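Local atomic coordinates of pseudoalteromonas arctica PAMC 21717 (Pseudoalteromonas arctica, PDB entry 5YL7), a protein that is a calcium-binding, cold-active serine protease of the subtilase family and hydrolyses peptide bonds in proteins. Residues S97-T102 / S267-D272. Sequence-based numbering, arbitrary orientation.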
# COMPACT_ATOMS: atom_id res chain seq x y z
N SER A 97 15.10 -7.94 -8.00
CA SER A 97 14.27 -6.74 -7.76
C SER A 97 12.91 -7.16 -7.33
O SER A 97 12.30 -8.05 -7.78
CB SER A 97 14.24 -5.94 -9.05
OG SER A 97 15.49 -5.35 -9.33
N SER A 98 12.40 -6.35 -6.39
CA SER A 98 11.09 -6.60 -5.80
C SER A 98 9.92 -6.15 -6.63
O SER A 98 8.81 -6.66 -6.54
CB SER A 98 10.96 -5.89 -4.42
OG SER A 98 10.95 -4.51 -4.53
N TRP A 99 10.13 -5.07 -7.38
CA TRP A 99 9.00 -4.35 -8.05
C TRP A 99 7.84 -4.12 -7.09
O TRP A 99 6.69 -4.06 -7.46
CB TRP A 99 8.53 -5.02 -9.33
CG TRP A 99 9.68 -5.41 -10.17
CD1 TRP A 99 10.09 -6.68 -10.53
CD2 TRP A 99 10.64 -4.51 -10.76
NE1 TRP A 99 11.23 -6.62 -11.29
CE2 TRP A 99 11.61 -5.31 -11.46
CE3 TRP A 99 10.81 -3.12 -10.82
CZ2 TRP A 99 12.72 -4.74 -12.06
CZ3 TRP A 99 11.91 -2.59 -11.38
CH2 TRP A 99 12.87 -3.42 -12.04
N HIS A 100 8.22 -3.83 -5.79
CA HIS A 100 7.21 -3.83 -4.75
C HIS A 100 6.20 -2.72 -4.96
O HIS A 100 4.99 -2.93 -4.78
CB HIS A 100 8.00 -3.75 -3.40
CG HIS A 100 7.17 -3.88 -2.21
ND1 HIS A 100 6.67 -2.82 -1.54
CD2 HIS A 100 6.86 -4.98 -1.45
CE1 HIS A 100 6.14 -3.23 -0.42
NE2 HIS A 100 6.24 -4.49 -0.33
N GLY A 101 6.71 -1.53 -5.31
CA GLY A 101 5.82 -0.44 -5.49
C GLY A 101 4.85 -0.55 -6.69
O GLY A 101 3.76 0.01 -6.65
N THR A 102 5.23 -1.33 -7.68
CA THR A 102 4.34 -1.58 -8.83
C THR A 102 3.21 -2.50 -8.43
O THR A 102 2.07 -2.28 -8.78
CB THR A 102 5.15 -2.22 -9.93
OG1 THR A 102 6.18 -1.28 -10.40
CG2 THR A 102 4.28 -2.58 -11.16
N SER A 267 16.63 -7.89 -12.36
CA SER A 267 17.40 -6.80 -11.81
C SER A 267 16.90 -5.56 -12.44
O SER A 267 16.06 -4.80 -11.88
CB SER A 267 18.94 -6.94 -11.97
OG SER A 267 19.26 -7.23 -13.33
N THR A 268 17.32 -5.24 -13.68
CA THR A 268 16.77 -4.16 -14.46
C THR A 268 15.33 -4.43 -14.88
O THR A 268 14.96 -5.62 -15.03
CB THR A 268 17.70 -3.86 -15.68
OG1 THR A 268 17.98 -5.10 -16.31
CG2 THR A 268 19.01 -3.27 -15.13
N PRO A 269 14.56 -3.41 -15.15
CA PRO A 269 13.16 -3.68 -15.55
C PRO A 269 13.07 -4.39 -16.90
O PRO A 269 13.91 -4.11 -17.78
CB PRO A 269 12.51 -2.32 -15.57
CG PRO A 269 13.57 -1.33 -15.59
CD PRO A 269 14.81 -1.97 -15.08
N SER A 270 12.09 -5.22 -17.10
CA SER A 270 11.80 -5.92 -18.37
C SER A 270 10.32 -5.83 -18.61
O SER A 270 9.63 -4.85 -18.25
CB SER A 270 12.37 -7.31 -18.27
OG SER A 270 12.25 -8.02 -19.49
N SER A 271 9.81 -6.83 -19.32
CA SER A 271 8.40 -6.81 -19.68
C SER A 271 7.44 -6.75 -18.50
O SER A 271 7.72 -7.31 -17.40
CB SER A 271 8.07 -7.99 -20.59
OG SER A 271 8.30 -9.11 -19.90
N ASP A 272 6.28 -6.19 -18.69
CA ASP A 272 5.16 -6.18 -17.75
C ASP A 272 4.80 -7.64 -17.43
O ASP A 272 4.73 -8.49 -18.33
CB ASP A 272 3.98 -5.46 -18.28
CG ASP A 272 4.18 -3.95 -18.47
OD1 ASP A 272 5.05 -3.38 -17.79
OD2 ASP A 272 3.31 -3.36 -19.18
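Ser97 reaches across to the loop at Ser267 with its hydroxyl, OG giving its proton to the backbone O of Ser267 at 2.7 Å. OG lies in the plane of that carbonyl and uses one of its lone pairs, with a C=O...OG angle of 116°. Anti to the carbonyl carbon of Ser97 (chi1 -70°), OG is thereby placed to meet the Ser267 O, and a short hydroxyl side chain suffices to bridge backbones whose CA atoms, in Ser97 and Ser267, are 5.1 Å apart. CB of Ser97 meanwhile rests over one face of the Trp99 indole, 3.4 Å off the ring plane, nearer its border than its middle. Trp99 in turn sends the far corner of its six-membered ring to the same loop. CZ2 of Trp99 comes within 3.3 Å of the O of Ser267, approaching obliquely, while the O of Thr268 faces the ring's edge. CH2 of Trp99 lies 3.7 Å from CB of Pro269, the nearest of the apolar CB, CG and CD that the proline ring offers; a wide, flat indole can meet both carbonyls and this ring. Indole NE1 is bonded to the backbone O of Gly265. The loop links the antiparallel strands 258-263 and 272-277, whereas Trp99 is the N-cap residue of helix 100-109. That helix opens with His100, which, bonded to Asp41 and Ser281, probably forms the Ser-His-Asp triad of a subtilisin-like protease. An alanine in place of Ser97 would probably leave the Ser267 carbonyl without this donor and the loop less firmly held there. Between Ser97 and the histidine, Ser98 OG accepts from the N of His100 at 3.1 Å in an ST turn and also bonds Asp82.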